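Local coordinates for protein Atg1 tMIT (Kluyveromyces marxianus, PDB 4P1N) that forms the tandem MIT region of the autophagy-initiating serine/threonine kinase Atg1, which binds the MIM segment of Atg13 in the starvation-induced initiation complex, at residues I10-E15 with T136-L142; L98-M103 with K163-N168; I195-A200 with L214-T218. All coordinates share one frame. Residue numbers count along the deposited sequence, not the author numbering.

Contact 1. Residues I10-E15 with T136-L142; sequences ITPFVE and TLKLNIL
Segment 10-15 opens helix 10-33; in 136-142, Thr136 is the N-cap residue and 137-142 the first turns of helix 137-170. They run roughly parallel, as first and third helices of a three-helix MIT bundle do: the short axes cross at 30° and approach to 10.1 Å, with Thr11 CA 5.9 Å from Leu139 CA. Ile10 starts the apolar side, its CG2 lying 4.4 Å from Leu139 CD2. Thr11 points toward the partner, and its small side chain permits the close approach, OG1 resting 3.8 Å from Leu139 CB. One turn on, Val14, chi1 t, spreads its two methyls: CG2 is 4.1 Å from Leu139 CD1, CG1 3.8 Å from Leu142 CD1. Glu15, chi1 m, lays CG 3.6 Å from Leu142 CD1, and its carboxylate closes the edge with a salt bridge, Glu15 OE2 to Lys138 NZ, 2.8 Å. Helix 95-129 completes the bundle, Trp126 packing on Ile10 and Leu139, while Asn140 hydrogen-bonds an Atg13 chain.

Contact 2. Residues L98-M103 with K163-N168; sequences LKKLCM and KLHTLN
Two regular α-helical segments, 98-103 within helix 95-129 and 163-168 within helix 137-170, pack antiparallel as the second and third helices of the three-helix MIT bundle. Their short axes make an angle of 151° between N-to-C directions and come within 10.4 Å; Cys102 and Leu164 set the register, their CA atoms 7.0 Å apart. This spacing leaves room for leucine side chains between the backbones. Leu164 is the main apolar insert: its CD1 reaches Cys102 CB at 3.4 Å and Lys99 CG at 4.0 Å, and its CD2 meets Met103 CG at 3.9 Å. The compact Cys102, chi1 m, suits the crowded position facing Leu164, and turns SG to within 4.1 Å of Lys163 CD. Toward the start of 98-103, Leu98 (chi1 t, chi2 p) sets CD2 4.3 Å from Leu167 CD2, while Leu167 (chi1 m, chi2 t) also brings CD1 4.2 Å from Lys99 CG. Two lysines serve both environments, lending aliphatic stems to the apolar layer while their ammonium groups lie beyond it; the stem of Lys163 runs past Leu98, CE being 4.4 Å from Leu98 CD2. The ammonium of Lys99 is shared with Glu179, a salt-bridge partner farther along the chain. With chi3 of Lys99 at p, Lys99 NZ donates a hydrogen bond to Asn168 OD1, 2.6 Å away.

Contact 3. Residues I195-A200 with L214-T218; sequences ISRNAA and LAYAT
The first two helices of the three-helix bundle of the second MIT domain meet here, antiparallel: 195-200 of helix 184-204 and 214-218 of helix 209-227, whose short axes approach to 8.5 Å at 159° between N-to-C directions. Small residues allow this closeness, and the CA atoms of Ser196 and Tyr216 are only 5.4 Å apart. Tyr216 has the most area buried. Its CA-to-CB bond points away, but chi1 m swings the ring back along 195-200, so that Ala199 CB sits over one face in a CH-pi contact, 4.0 Å from the Tyr216 ring centroid; Ile263 and Leu267 of helix 250-273 also lie against Tyr216. Ser196 OG lies at the ring edge, 3.6 Å from Tyr216 CD1, and is hydrogen-bonded to Ser219; the phenol OH is hydrogen-bonded to Glu203. Ile195 (chi1 m, chi2 t) fills the other end, extending CD1 to 4.1 Å from Thr218 CG2. Ala215, too small to hold the helices apart, sets its CB 3.7 Å from Ala199 CB and 3.6 Å from Ile195 CG2.

Contacts 1 and 2 belong to the first MIT domain and share helix 137-170: contact 1 joins the start of helix 137-170 to helix 10-33, and contact 2 joins the C-terminal part of helix 137-170 to the start of helix 95-129. Their centres are 36 Å apart, on opposite sides of the chain's centre, and their segments alternate along the sequence; through the shared helix they join all three helices of the bundle. Contact 3 follows both in series and lies in the second MIT domain, its centre 26 Å from that of contact 1 and 30 Å from that of contact 2. No two contacts touch. Each domain thus has its own helix packing, and Atg13 chains reach both, consistent with a tandem MIT recognition module.

Contact 1. Residues I10-E15 with T136-L142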
loop_
_atom_site.group_PDB
_atom_site.type_symbol
_atom_site.label_atom_id
_atom_site.label_comp_id
_atom_site.label_asym_id
_atom_site.label_seq_id
_atom_site.Cartn_x
_atom_site.Cartn_y
_atom_site.Cartn_z
ATOM N N ILE B 10 -15.110 -6.732 5.852
ATOM C CA ILE B 10 -13.695 -7.066 5.962
ATOM C C ILE B 10 -12.795 -5.903 5.537
ATOM O O ILE B 10 -11.704 -5.746 6.060
ATOM C CB ILE B 10 -13.306 -8.288 5.136
ATOM C CG1 ILE B 10 -12.000 -8.869 5.691
ATOM C CG2 ILE B 10 -13.272 -7.941 3.660
ATOM C CD1 ILE B 10 -10.959 -9.242 4.673
ATOM N N THR B 11 -13.247 -5.103 4.580
ATOM C CA THR B 11 -12.442 -4.007 4.089
ATOM C C THR B 11 -12.114 -2.979 5.175
ATOM O O THR B 11 -10.949 -2.589 5.299
ATOM C CB THR B 11 -13.042 -3.370 2.828
ATOM O OG1 THR B 11 -12.926 -4.310 1.762
ATOM C CG2 THR B 11 -12.289 -2.109 2.425
ATOM N N PRO B 12 -13.118 -2.554 5.962
ATOM C CA PRO B 12 -12.804 -1.622 7.048
ATOM C C PRO B 12 -11.904 -2.237 8.112
ATOM O O PRO B 12 -11.143 -1.506 8.734
ATOM C CB PRO B 12 -14.176 -1.249 7.633
ATOM C CG PRO B 12 -15.190 -2.095 6.937
ATOM C CD PRO B 12 -14.568 -2.619 5.686
ATOM N N PHE B 13 -11.978 -3.553 8.327
ATOM C CA PHE B 13 -11.050 -4.205 9.244
ATOM C C PHE B 13 -9.618 -4.154 8.702
ATOM O O PHE B 13 -8.669 -3.915 9.439
ATOM C CB PHE B 13 -11.460 -5.638 9.519
ATOM C CG PHE B 13 -12.485 -5.774 10.622
ATOM C CD1 PHE B 13 -13.763 -5.246 10.478
ATOM C CD2 PHE B 13 -12.177 -6.443 11.807
ATOM C CE1 PHE B 13 -14.714 -5.377 11.488
ATOM C CE2 PHE B 13 -13.130 -6.582 12.817
ATOM C CZ PHE B 13 -14.399 -6.050 12.656
ATOM N N VAL B 14 -9.484 -4.351 7.398
ATOM C CA VAL B 14 -8.211 -4.293 6.740
ATOM C C VAL B 14 -7.702 -2.850 6.699
ATOM O O VAL B 14 -6.540 -2.633 6.916
ATOM C CB VAL B 14 -8.309 -4.883 5.329
ATOM C CG1 VAL B 14 -6.991 -4.750 4.587
ATOM C CG2 VAL B 14 -8.672 -6.353 5.427
ATOM N N GLU B 15 -8.573 -1.865 6.478
ATOM C CA GLU B 15 -8.143 -0.461 6.513
ATOM C C GLU B 15 -7.585 -0.060 7.873
ATOM O O GLU B 15 -6.613 0.672 7.953
ATOM C CB GLU B 15 -9.285 0.498 6.185
ATOM C CG GLU B 15 -9.514 0.655 4.709
ATOM C CD GLU B 15 -10.684 1.569 4.377
ATOM O OE1 GLU B 15 -11.693 1.543 5.102
ATOM O OE2 GLU B 15 -10.593 2.299 3.365
ATOM N N THR B 136 -13.390 -6.284 -3.570
ATOM C CA THR B 136 -13.454 -4.878 -3.985
ATOM C C THR B 136 -12.128 -4.377 -4.595
ATOM O O THR B 136 -11.048 -4.924 -4.345
ATOM C CB THR B 136 -13.853 -4.003 -2.765
ATOM O OG1 THR B 136 -15.039 -4.551 -2.164
ATOM C CG2 THR B 136 -14.135 -2.552 -3.153
ATOM N N LEU B 137 -12.218 -3.336 -5.406
ATOM C CA LEU B 137 -11.018 -2.717 -5.957
ATOM C C LEU B 137 -10.131 -2.246 -4.803
ATOM O O LEU B 137 -8.928 -2.544 -4.776
ATOM C CB LEU B 137 -11.395 -1.565 -6.877
ATOM C CG LEU B 137 -10.721 -1.527 -8.249
ATOM C CD1 LEU B 137 -11.691 -1.065 -9.324
ATOM C CD2 LEU B 137 -9.517 -0.616 -8.214
ATOM N N LYS B 138 -10.748 -1.544 -3.845
ATOM C CA LYS B 138 -10.073 -0.994 -2.664
ATOM C C LYS B 138 -9.281 -2.031 -1.929
ATOM O O LYS B 138 -8.104 -1.824 -1.619
ATOM C CB LYS B 138 -11.078 -0.432 -1.652
ATOM C CG LYS B 138 -11.272 1.070 -1.666
ATOM C CD LYS B 138 -11.464 1.570 -0.241
ATOM C CE LYS B 138 -11.907 3.022 -0.210
ATOM N NZ LYS B 138 -11.570 3.645 1.104
ATOM N N LEU B 139 -9.947 -3.125 -1.600
ATOM C CA LEU B 139 -9.292 -4.243 -0.940
ATOM C C LEU B 139 -8.084 -4.762 -1.734
ATOM O O LEU B 139 -7.042 -5.014 -1.151
ATOM C CB LEU B 139 -10.294 -5.405 -0.715
ATOM C CG LEU B 139 -9.750 -6.633 -0.015
ATOM C CD1 LEU B 139 -9.247 -6.279 1.375
ATOM C CD2 LEU B 139 -10.794 -7.723 0.073
ATOM N N ASN B 140 -8.243 -4.957 -3.042
ATOM C CA ASN B 140 -7.120 -5.374 -3.904
ATOM C C ASN B 140 -5.926 -4.458 -3.788
ATOM O O ASN B 140 -4.793 -4.901 -3.559
ATOM C CB ASN B 140 -7.524 -5.431 -5.366
ATOM C CG ASN B 140 -7.497 -6.826 -5.903
ATOM O OD1 ASN B 140 -6.475 -7.510 -5.839
ATOM N ND2 ASN B 140 -8.608 -7.259 -6.442
ATOM N N ILE B 141 -6.207 -3.168 -3.870
ATOM C CA ILE B 141 -5.161 -2.157 -3.737
ATOM C C ILE B 141 -4.489 -2.272 -2.375
ATOM O O ILE B 141 -3.263 -2.409 -2.305
ATOM C CB ILE B 141 -5.701 -0.751 -4.056
ATOM C CG1 ILE B 141 -5.869 -0.628 -5.567
ATOM C CG2 ILE B 141 -4.759 0.327 -3.536
ATOM C CD1 ILE B 141 -6.670 0.583 -6.049
ATOM N N LEU B 142 -5.287 -2.307 -1.306
ATOM C CA LEU B 142 -4.763 -2.396 0.045
ATOM C C LEU B 142 -3.878 -3.577 0.244
ATOM O O LEU B 142 -2.833 -3.487 0.894
ATOM C CB LEU B 142 -5.871 -2.507 1.089
ATOM C CG LEU B 142 -6.428 -1.210 1.616
ATOM C CD1 LEU B 142 -7.473 -1.522 2.659
ATOM C CD2 LEU B 142 -5.346 -0.360 2.248
#

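Contact 2. Residues L98-M103 with K163-N168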
loop_
_atom_site.group_PDB
_atom_site.type_symbol
_atom_site.label_atom_id
_atom_site.label_comp_id
_atom_site.label_asym_id
_atom_site.label_seq_id
_atom_site.Cartn_x
_atom_site.Cartn_y
_atom_site.Cartn_z
ATOM N N LEU B 98 24.578 3.827 17.388
ATOM C CA LEU B 98 24.249 3.036 16.218
ATOM C C LEU B 98 23.588 1.721 16.605
ATOM O O LEU B 98 22.534 1.360 16.060
ATOM C CB LEU B 98 25.484 2.750 15.363
ATOM C CG LEU B 98 25.139 2.250 13.953
ATOM C CD1 LEU B 98 24.543 3.383 13.120
ATOM C CD2 LEU B 98 26.345 1.666 13.251
ATOM N N LYS B 99 24.193 1.002 17.543
ATOM C CA LYS B 99 23.601 -0.265 17.977
ATOM C C LYS B 99 22.177 -0.062 18.531
ATOM O O LYS B 99 21.297 -0.894 18.308
ATOM C CB LYS B 99 24.443 -0.959 19.023
ATOM C CG LYS B 99 24.721 -2.402 18.670
ATOM C CD LYS B 99 24.974 -3.253 19.900
ATOM C CE LYS B 99 23.670 -3.827 20.434
ATOM N NZ LYS B 99 23.927 -5.090 21.178
ATOM N N LYS B 100 21.969 1.038 19.244
ATOM C CA LYS B 100 20.667 1.347 19.805
ATOM C C LYS B 100 19.626 1.625 18.695
ATOM O O LYS B 100 18.518 1.095 18.721
ATOM C CB LYS B 100 20.769 2.546 20.755
ATOM C CG LYS B 100 19.659 2.567 21.785
ATOM C CD LYS B 100 19.490 3.926 22.441
ATOM C CE LYS B 100 18.517 3.829 23.616
ATOM N NZ LYS B 100 17.596 5.000 23.710
ATOM N N LEU B 101 20.005 2.448 17.729
ATOM C CA LEU B 101 19.165 2.744 16.603
ATOM C C LEU B 101 18.837 1.505 15.772
ATOM O O LEU B 101 17.711 1.357 15.315
ATOM C CB LEU B 101 19.813 3.797 15.701
ATOM C CG LEU B 101 19.801 5.234 16.226
ATOM C CD1 LEU B 101 20.672 6.114 15.338
ATOM C CD2 LEU B 101 18.400 5.795 16.301
ATOM N N CYS B 102 19.828 0.644 15.562
ATOM C CA CYS B 102 19.652 -0.562 14.767
ATOM C C CYS B 102 18.644 -1.512 15.444
ATOM O O CYS B 102 17.696 -2.011 14.778
ATOM C CB CYS B 102 20.991 -1.269 14.529
ATOM S SG CYS B 102 22.025 -0.471 13.269
ATOM N N MET B 103 18.833 -1.739 16.747
ATOM C CA MET B 103 17.883 -2.534 17.504
ATOM C C MET B 103 16.473 -1.951 17.480
ATOM O O MET B 103 15.537 -2.675 17.269
ATOM C CB MET B 103 18.305 -2.717 18.965
ATOM C CG MET B 103 18.702 -4.135 19.297
ATOM S SD MET B 103 17.307 -5.271 19.202
ATOM C CE MET B 103 17.409 -6.074 20.812
ATOM N N LYS B 163 23.390 -6.670 10.299
ATOM C CA LYS B 163 24.209 -5.582 10.823
ATOM C C LYS B 163 24.429 -5.791 12.330
ATOM O O LYS B 163 25.551 -5.652 12.825
ATOM C CB LYS B 163 23.570 -4.227 10.532
ATOM C CG LYS B 163 24.424 -3.062 10.975
ATOM C CD LYS B 163 24.219 -1.814 10.126
ATOM C CE LYS B 163 25.540 -1.063 9.948
ATOM N NZ LYS B 163 25.431 0.084 9.000
ATOM N N LEU B 164 23.380 -6.186 13.044
ATOM C CA LEU B 164 23.510 -6.382 14.495
ATOM C C LEU B 164 24.482 -7.514 14.902
ATOM O O LEU B 164 25.272 -7.330 15.825
ATOM C CB LEU B 164 22.152 -6.536 15.178
ATOM C CG LEU B 164 21.678 -5.343 16.047
ATOM C CD1 LEU B 164 22.413 -4.023 15.822
ATOM C CD2 LEU B 164 20.200 -5.143 15.864
ATOM N N HIS B 165 24.421 -8.652 14.208
ATOM C CA HIS B 165 25.419 -9.720 14.358
ATOM C C HIS B 165 26.849 -9.229 14.167
ATOM O O HIS B 165 27.763 -9.633 14.902
ATOM C CB HIS B 165 25.183 -10.828 13.339
ATOM C CG HIS B 165 24.373 -11.962 13.863
ATOM N ND1 HIS B 165 23.152 -12.312 13.331
ATOM C CD2 HIS B 165 24.611 -12.833 14.871
ATOM C CE1 HIS B 165 22.671 -13.349 13.989
ATOM N NE2 HIS B 165 23.536 -13.685 14.927
ATOM N N THR B 166 27.041 -8.405 13.142
ATOM C CA THR B 166 28.338 -7.799 12.862
ATOM C C THR B 166 28.858 -6.976 14.057
ATOM O O THR B 166 29.994 -7.181 14.524
ATOM C CB THR B 166 28.264 -6.952 11.574
ATOM O OG1 THR B 166 28.306 -7.839 10.449
ATOM C CG2 THR B 166 29.419 -5.945 11.474
ATOM N N LEU B 167 28.008 -6.081 14.553
ATOM C CA LEU B 167 28.355 -5.164 15.639
ATOM C C LEU B 167 28.584 -5.880 16.971
ATOM O O LEU B 167 29.476 -5.506 17.720
ATOM C CB LEU B 167 27.256 -4.103 15.802
ATOM C CG LEU B 167 27.147 -3.009 14.721
ATOM C CD1 LEU B 167 25.732 -2.459 14.637
ATOM C CD2 LEU B 167 28.135 -1.871 14.957
ATOM N N ASN B 168 27.780 -6.899 17.268
ATOM C CA ASN B 168 27.931 -7.653 18.510
ATOM C C ASN B 168 29.209 -8.533 18.495
ATOM O O ASN B 168 29.673 -8.980 19.543
ATOM C CB ASN B 168 26.685 -8.512 18.792
ATOM C CG ASN B 168 25.479 -7.689 19.272
ATOM O OD1 ASN B 168 25.624 -6.628 19.886
ATOM N ND2 ASN B 168 24.274 -8.197 19.006
#

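Contact 3. Residues I195-A200 with L214-T218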
loop_
_atom_site.group_PDB
_atom_site.type_symbol
_atom_site.label_atom_id
_atom_site.label_comp_id
_atom_site.label_asym_id
_atom_site.label_seq_id
_atom_site.Cartn_x
_atom_site.Cartn_y
_atom_site.Cartn_z
ATOM N N ILE B 195 3.962 12.263 20.850
ATOM C CA ILE B 195 3.168 12.806 19.755
ATOM C C ILE B 195 1.929 13.538 20.282
ATOM O O ILE B 195 1.626 14.632 19.802
ATOM C CB ILE B 195 2.721 11.735 18.752
ATOM C CG1 ILE B 195 3.933 11.207 17.974
ATOM C CG2 ILE B 195 1.715 12.337 17.765
ATOM C CD1 ILE B 195 3.680 9.889 17.269
ATOM N N SER B 196 1.222 12.944 21.260
ATOM C CA SER B 196 0.041 13.604 21.843
ATOM C C SER B 196 0.407 14.839 22.701
ATOM O O SER B 196 -0.347 15.820 22.732
ATOM C CB SER B 196 -0.813 12.626 22.650
ATOM O OG SER B 196 -1.695 11.905 21.772
ATOM N N ARG B 197 1.529 14.757 23.414
ATOM C CA ARG B 197 2.008 15.874 24.189
ATOM C C ARG B 197 2.324 17.038 23.261
ATOM O O ARG B 197 1.882 18.138 23.506
ATOM C CB ARG B 197 3.241 15.491 25.007
ATOM C CG ARG B 197 3.747 16.618 25.890
ATOM C CD ARG B 197 5.079 16.272 26.530
ATOM N NE ARG B 197 6.162 16.377 25.551
ATOM C CZ ARG B 197 6.962 15.383 25.169
ATOM N NH1 ARG B 197 6.858 14.165 25.694
ATOM N NH2 ARG B 197 7.892 15.613 24.252
ATOM N N ASN B 198 3.106 16.787 22.208
ATOM C CA ASN B 198 3.353 17.800 21.181
ATOM C C ASN B 198 2.063 18.323 20.499
ATOM O O ASN B 198 1.979 19.500 20.159
ATOM C CB ASN B 198 4.282 17.242 20.075
ATOM C CG ASN B 198 5.751 17.128 20.493
ATOM O OD1 ASN B 198 6.506 16.399 19.861
ATOM N ND2 ASN B 198 6.155 17.835 21.508
ATOM N N ALA B 199 1.086 17.451 20.234
ATOM C CA ALA B 199 -0.170 17.900 19.615
ATOM C C ALA B 199 -0.945 18.899 20.487
ATOM O O ALA B 199 -1.529 19.855 19.972
ATOM C CB ALA B 199 -1.050 16.717 19.275
ATOM N N ALA B 200 -0.940 18.657 21.798
ATOM C CA ALA B 200 -1.628 19.485 22.759
ATOM C C ALA B 200 -0.967 20.865 22.951
ATOM O O ALA B 200 -1.678 21.882 23.055
ATOM C CB ALA B 200 -1.718 18.752 24.088
ATOM N N LEU B 214 -4.565 14.560 13.346
ATOM C CA LEU B 214 -3.802 13.436 12.850
ATOM C C LEU B 214 -2.811 12.938 13.883
ATOM O O LEU B 214 -2.632 11.733 14.019
ATOM C CB LEU B 214 -3.080 13.830 11.575
ATOM C CG LEU B 214 -2.569 12.595 10.838
ATOM C CD1 LEU B 214 -3.280 12.481 9.492
ATOM C CD2 LEU B 214 -1.065 12.675 10.688
ATOM N N ALA B 215 -2.183 13.851 14.625
ATOM C CA ALA B 215 -1.287 13.443 15.695
ATOM C C ALA B 215 -2.009 12.621 16.768
ATOM O O ALA B 215 -1.592 11.508 17.081
ATOM C CB ALA B 215 -0.573 14.633 16.302
ATOM N N TYR B 216 -3.116 13.125 17.307
ATOM C CA TYR B 216 -3.851 12.333 18.297
ATOM C C TYR B 216 -4.244 10.968 17.715
ATOM O O TYR B 216 -4.127 9.963 18.388
ATOM C CB TYR B 216 -5.102 13.038 18.773
ATOM C CG TYR B 216 -4.885 14.309 19.554
ATOM C CD1 TYR B 216 -4.054 14.332 20.662
ATOM C CD2 TYR B 216 -5.565 15.471 19.217
ATOM C CE1 TYR B 216 -3.868 15.477 21.385
ATOM C CE2 TYR B 216 -5.396 16.633 19.950
ATOM C CZ TYR B 216 -4.537 16.631 21.025
ATOM O OH TYR B 216 -4.358 17.770 21.758
ATOM N N ALA B 217 -4.740 10.943 16.478
ATOM C CA ALA B 217 -5.198 9.692 15.887
ATOM C C ALA B 217 -3.998 8.722 15.777
ATOM O O ALA B 217 -4.111 7.497 16.032
ATOM C CB ALA B 217 -5.836 9.953 14.510
ATOM N N THR B 218 -2.847 9.285 15.423
ATOM C CA THR B 218 -1.609 8.501 15.349
ATOM C C THR B 218 -1.235 7.880 16.685
ATOM O O THR B 218 -0.959 6.671 16.729
ATOM C CB THR B 218 -0.444 9.316 14.800
ATOM O OG1 THR B 218 -0.802 9.811 13.505
ATOM C CG2 THR B 218 0.836 8.464 14.726
#